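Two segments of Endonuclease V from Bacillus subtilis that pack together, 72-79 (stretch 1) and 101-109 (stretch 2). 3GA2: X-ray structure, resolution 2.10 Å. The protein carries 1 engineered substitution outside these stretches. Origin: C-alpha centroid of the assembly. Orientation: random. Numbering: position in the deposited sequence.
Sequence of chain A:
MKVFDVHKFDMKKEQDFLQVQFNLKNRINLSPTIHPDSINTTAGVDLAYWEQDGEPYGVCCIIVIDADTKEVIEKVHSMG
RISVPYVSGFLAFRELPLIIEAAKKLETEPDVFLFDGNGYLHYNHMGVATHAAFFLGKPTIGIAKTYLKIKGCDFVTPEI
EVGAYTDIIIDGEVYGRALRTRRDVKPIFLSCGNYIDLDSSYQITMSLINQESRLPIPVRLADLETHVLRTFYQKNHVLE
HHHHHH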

ATOM      1  N   VAL A  72      -5.570 -16.153  -8.461  1.00 15.41           N
ATOM      2  CA  VAL A  72      -5.335 -14.947  -9.243  1.00 14.66           C
ATOM      3  C   VAL A  72      -6.331 -14.881 -10.395  1.00 17.33           C
ATOM      4  O   VAL A  72      -6.451 -15.823 -11.177  1.00 12.83           O
ATOM      5  CB  VAL A  72      -3.901 -14.936  -9.804  1.00 14.94           C
ATOM      6  CG1 VAL A  72      -3.675 -13.698 -10.645  1.00 12.98           C
ATOM      7  CG2 VAL A  72      -2.907 -15.001  -8.662  1.00  9.95           C
ATOM      8  N   ILE A  73      -7.052 -13.771 -10.494  1.00 13.62           N
ATOM      9  CA  ILE A  73      -8.029 -13.620 -11.560  1.00 17.80           C
ATOM     10  C   ILE A  73      -7.635 -12.557 -12.565  1.00  9.77           C
ATOM     11  O   ILE A  73      -8.156 -12.528 -13.676  1.00 13.60           O
ATOM     12  CB  ILE A  73      -9.429 -13.289 -10.999  1.00 14.61           C
ATOM     13  CG1 ILE A  73      -9.379 -12.001 -10.178  1.00 17.89           C
ATOM     14  CG2 ILE A  73      -9.922 -14.451 -10.164  1.00 12.16           C
ATOM     15  CD1 ILE A  73     -10.706 -11.626  -9.550  1.00 16.58           C
ATOM     16  N   GLU A  74      -6.719 -11.679 -12.182  1.00 15.57           N
ATOM     17  CA  GLU A  74      -6.280 -10.629 -13.088  1.00  7.98           C
ATOM     18  C   GLU A  74      -4.935 -10.031 -12.678  1.00 15.08           C
ATOM     19  O   GLU A  74      -4.621  -9.912 -11.492  1.00 14.93           O
ATOM     20  CB  GLU A  74      -7.346  -9.521 -13.169  1.00 14.74           C
ATOM     21  CG  GLU A  74      -6.934  -8.319 -14.022  1.00 14.58           C
ATOM     22  CD  GLU A  74      -8.063  -7.324 -14.248  1.00 19.89           C
ATOM     23  OE1 GLU A  74      -8.780  -6.983 -13.282  1.00 24.22           O
ATOM     24  OE2 GLU A  74      -8.226  -6.865 -15.396  1.00 18.92           O
ATOM     25  N   LYS A  75      -4.140  -9.666 -13.676  1.00 17.17           N
ATOM     26  CA  LYS A  75      -2.842  -9.054 -13.434  1.00 16.25           C
ATOM     27  C   LYS A  75      -2.627  -7.938 -14.445  1.00 13.79           C
ATOM     28  O   LYS A  75      -2.870  -8.113 -15.640  1.00 13.72           O
ATOM     29  CB  LYS A  75      -1.714 -10.088 -13.551  1.00 21.90           C
ATOM     30  CG  LYS A  75      -1.778 -11.187 -12.506  1.00 28.66           C
ATOM     31  CD  LYS A  75      -0.449 -11.905 -12.344  1.00 37.70           C
ATOM     32  CE  LYS A  75      -0.048 -12.656 -13.595  1.00 45.11           C
ATOM     33  NZ  LYS A  75       1.241 -13.376 -13.405  1.00 47.40           N
ATOM     34  N   VAL A  76      -2.205  -6.779 -13.958  1.00  8.05           N
ATOM     35  CA  VAL A  76      -1.941  -5.635 -14.824  1.00 11.02           C
ATOM     36  C   VAL A  76      -0.705  -4.935 -14.313  1.00  9.46           C
ATOM     37  O   VAL A  76      -0.271  -5.168 -13.186  1.00 14.58           O
ATOM     38  CB  VAL A  76      -3.101  -4.604 -14.814  1.00 15.99           C
ATOM     39  CG1 VAL A  76      -4.353  -5.214 -15.415  1.00  5.79           C
ATOM     40  CG2 VAL A  76      -3.360  -4.120 -13.388  1.00 16.47           C
ATOM     41  N   HIS A  77      -0.128  -4.075 -15.138  1.00  8.88           N
ATOM     42  CA  HIS A  77       1.044  -3.349 -14.703  1.00 16.07           C
ATOM     43  C   HIS A  77       1.173  -2.056 -15.480  1.00 19.30           C
ATOM     44  O   HIS A  77       0.591  -1.890 -16.552  1.00 19.05           O
ATOM     45  CB  HIS A  77       2.307  -4.201 -14.867  1.00  9.92           C
ATOM     46  CG  HIS A  77       2.717  -4.408 -16.288  1.00 12.22           C
ATOM     47  ND1 HIS A  77       3.389  -3.449 -17.015  1.00 13.79           N
ATOM     48  CD2 HIS A  77       2.523  -5.449 -17.129  1.00 13.18           C
ATOM     49  CE1 HIS A  77       3.588  -3.890 -18.243  1.00 17.66           C
ATOM     50  NE2 HIS A  77       3.069  -5.104 -18.339  1.00 21.47           N
ATOM     51  N   SER A  78       1.935  -1.138 -14.909  1.00 18.11           N
ATOM     52  CA  SER A  78       2.172   0.153 -15.512  1.00 21.13           C
ATOM     53  C   SER A  78       3.682   0.337 -15.464  1.00 21.33           C
ATOM     54  O   SER A  78       4.332  -0.103 -14.513  1.00 22.45           O
ATOM     55  CB  SER A  78       1.468   1.236 -14.690  1.00 22.04           C
ATOM     56  OG  SER A  78       1.488   2.483 -15.361  1.00 51.60           O
HETATM   57  N   MSE A  79       4.246   0.967 -16.489  1.00 21.99           N
HETATM   58  CA  MSE A  79       5.686   1.189 -16.536  1.00 21.20           C
HETATM   59  C   MSE A  79       5.996   2.536 -17.176  1.00 20.07           C
HETATM   60  O   MSE A  79       5.332   2.944 -18.127  1.00 20.89           O
HETATM   61  CB  MSE A  79       6.360   0.053 -17.315  1.00 33.90           C
HETATM   62  CG  MSE A  79       7.884   0.052 -17.271  1.00 47.16           C
HETATM   63 SE   MSE A  79       8.722   1.146 -18.638  1.00 58.36          SE
HETATM   64  CE  MSE A  79       8.661  -0.131 -20.089  1.00 45.86           C
ATOM     65  N   GLU A 101      -2.502   4.574 -13.379  1.00 19.98           N
ATOM     66  CA  GLU A 101      -2.437   4.020 -14.727  1.00 19.23           C
ATOM     67  C   GLU A 101      -2.759   2.534 -14.733  1.00 19.58           C
ATOM     68  O   GLU A 101      -3.534   2.060 -15.567  1.00 16.40           O
ATOM     69  CB  GLU A 101      -1.045   4.228 -15.323  1.00 24.63           C
ATOM     70  CG  GLU A 101      -0.985   5.323 -16.368  1.00 34.26           C
ATOM     71  CD  GLU A 101      -2.032   5.135 -17.445  1.00 41.52           C
ATOM     72  OE1 GLU A 101      -2.095   4.030 -18.030  1.00 47.77           O
ATOM     73  OE2 GLU A 101      -2.792   6.091 -17.707  1.00 32.89           O
ATOM     74  N   ALA A 102      -2.148   1.806 -13.803  1.00 10.60           N
ATOM     75  CA  ALA A 102      -2.352   0.369 -13.687  1.00 14.25           C
ATOM     76  C   ALA A 102      -3.799   0.073 -13.312  1.00  9.64           C
ATOM     77  O   ALA A 102      -4.449  -0.765 -13.933  1.00 11.60           O
ATOM     78  CB  ALA A 102      -1.400  -0.210 -12.632  1.00 11.70           C
ATOM     79  N   ALA A 103      -4.304   0.780 -12.306  1.00 17.11           N
ATOM     80  CA  ALA A 103      -5.678   0.589 -11.854  1.00 22.26           C
ATOM     81  C   ALA A 103      -6.673   0.799 -12.997  1.00 19.39           C
ATOM     82  O   ALA A 103      -7.703   0.122 -13.070  1.00 17.45           O
ATOM     83  CB  ALA A 103      -5.988   1.544 -10.705  1.00 18.35           C
ATOM     84  N   LYS A 104      -6.361   1.738 -13.887  1.00 12.05           N
ATOM     85  CA  LYS A 104      -7.225   2.034 -15.028  1.00 17.26           C
ATOM     86  C   LYS A 104      -7.280   0.881 -16.026  1.00 15.78           C
ATOM     87  O   LYS A 104      -8.212   0.776 -16.827  1.00 13.51           O
ATOM     88  CB  LYS A 104      -6.757   3.327 -15.710  1.00 18.77           C
ATOM     89  CG  LYS A 104      -6.896   4.533 -14.786  1.00 25.36           C
ATOM     90  CD  LYS A 104      -6.090   5.736 -15.235  1.00 38.11           C
ATOM     91  CE  LYS A 104      -6.771   6.508 -16.336  1.00 42.69           C
ATOM     92  NZ  LYS A 104      -5.962   7.714 -16.670  1.00 53.78           N
ATOM     93  N   LYS A 105      -6.294  -0.003 -15.962  1.00 16.75           N
ATOM     94  CA  LYS A 105      -6.258  -1.142 -16.865  1.00 13.40           C
ATOM     95  C   LYS A 105      -7.087  -2.314 -16.345  1.00 14.08           C
ATOM     96  O   LYS A 105      -7.393  -3.240 -17.092  1.00 13.89           O
ATOM     97  CB  LYS A 105      -4.810  -1.584 -17.082  1.00 15.17           C
ATOM     98  CG  LYS A 105      -3.921  -0.522 -17.721  1.00 14.15           C
ATOM     99  CD  LYS A 105      -2.502  -1.036 -17.876  1.00 14.26           C
ATOM    100  CE  LYS A 105      -1.627  -0.060 -18.640  1.00 21.25           C
ATOM    101  NZ  LYS A 105      -0.307  -0.678 -18.962  1.00 20.37           N
ATOM    102  N   LEU A 106      -7.455  -2.266 -15.067  1.00 11.20           N
ATOM    103  CA  LEU A 106      -8.240  -3.331 -14.446  1.00 12.77           C
ATOM    104  C   LEU A 106      -9.631  -3.562 -15.041  1.00 18.98           C
ATOM    105  O   LEU A 106     -10.422  -2.627 -15.183  1.00 12.96           O
ATOM    106  CB  LEU A 106      -8.403  -3.054 -12.949  1.00 12.34           C
ATOM    107  CG  LEU A 106      -7.147  -3.109 -12.074  1.00 16.98           C
ATOM    108  CD1 LEU A 106      -7.497  -2.698 -10.650  1.00 12.29           C
ATOM    109  CD2 LEU A 106      -6.571  -4.521 -12.094  1.00 10.56           C
ATOM    110  N   GLU A 107      -9.929  -4.814 -15.375  1.00 14.36           N
ATOM    111  CA  GLU A 107     -11.243  -5.149 -15.904  1.00 19.70           C
ATOM    112  C   GLU A 107     -12.128  -5.467 -14.702  1.00 19.85           C
ATOM    113  O   GLU A 107     -13.345  -5.274 -14.740  1.00 22.10           O
ATOM    114  CB  GLU A 107     -11.184  -6.361 -16.845  1.00 12.99           C
ATOM    115  CG  GLU A 107     -10.458  -6.107 -18.164  1.00 19.84           C
ATOM    116  CD  GLU A 107     -10.680  -7.218 -19.179  1.00 18.22           C
ATOM    117  OE1 GLU A 107     -10.581  -8.401 -18.805  1.00 22.34           O
ATOM    118  OE2 GLU A 107     -10.950  -6.910 -20.356  1.00 29.27           O
ATOM    119  N   THR A 108     -11.511  -5.953 -13.629  1.00 14.53           N
ATOM    120  CA  THR A 108     -12.258  -6.274 -12.418  1.00 14.94           C
ATOM    121  C   THR A 108     -12.374  -5.026 -11.549  1.00 15.37           C
ATOM    122  O   THR A 108     -11.806  -3.982 -11.864  1.00 14.22           O
ATOM    123  CB  THR A 108     -11.574  -7.374 -11.595  1.00 12.00           C
ATOM    124  OG1 THR A 108     -10.301  -6.908 -11.131  1.00 14.95           O
ATOM    125  CG2 THR A 108     -11.382  -8.625 -12.441  1.00 22.85           C
ATOM    126  N   GLU A 109     -13.122  -5.136 -10.461  1.00 14.19           N
ATOM    127  CA  GLU A 109     -13.305  -4.019  -9.545  1.00 19.15           C
ATOM    128  C   GLU A 109     -13.005  -4.545  -8.147  1.00 14.78           C
ATOM    129  O   GLU A 109     -13.909  -4.957  -7.425  1.00 16.32           O
ATOM    130  CB  GLU A 109     -14.750  -3.498  -9.619  1.00 20.32           C
ATOM    131  CG  GLU A 109     -14.983  -2.186  -8.867  1.00 27.08           C
ATOM    132  CD  GLU A 109     -16.429  -1.694  -8.960  1.00 35.72           C
ATOM    133  OE1 GLU A 109     -16.979  -1.664 -10.082  1.00 36.37           O
ATOM    134  OE2 GLU A 109     -17.006  -1.323  -7.915  1.00 25.60           O
TER

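Strand 72-79 runs roughly antiparallel to helix 101-105, at 148°, and their axes approach to 6.8 Å. The closest CA atoms are those of Ser 78 and Ala 102, 4.9 Å apart. Both side chains here are small: Ser 78 CB lies 3.8 Å from Ala 102 CB.

Alternate strand residues Glu 74, Val 76 and Ser 78 point toward the second stretch. Lys 75 and His 77 point away.

Glu 74 is the main polar anchor. Its chi1 and chi2 are both t, so the chain is extended and carries the carboxylate to the loop after the helix. There Glu 74 OE2 accepts a hydrogen bond from Glu 107 N (2.7 Å). Glu 74 OE1 accepts two, from Thr 108 N (2.9 Å) and Thr 108 OG1 (2.6 Å). The p rotamer of Thr 108 places its hydroxyl on the same carboxylate oxygen as its own backbone NH.

In the m rotamer of Val 76, Val 76 CG1 faces Lys 105 CB (4.0 Å) and Val 76 CG2 faces Leu 106 CD2 (3.5 Å). The CA-to-CB bond of Leu 106 points sideways, but its m,t conformation brings the end of the chain nearer the strand.

Lys 105 is m, then t throughout. This extended chain reaches obliquely over to the strand, where Lys 105 NZ donates to His 77 O (2.8 Å), a backbone acceptor.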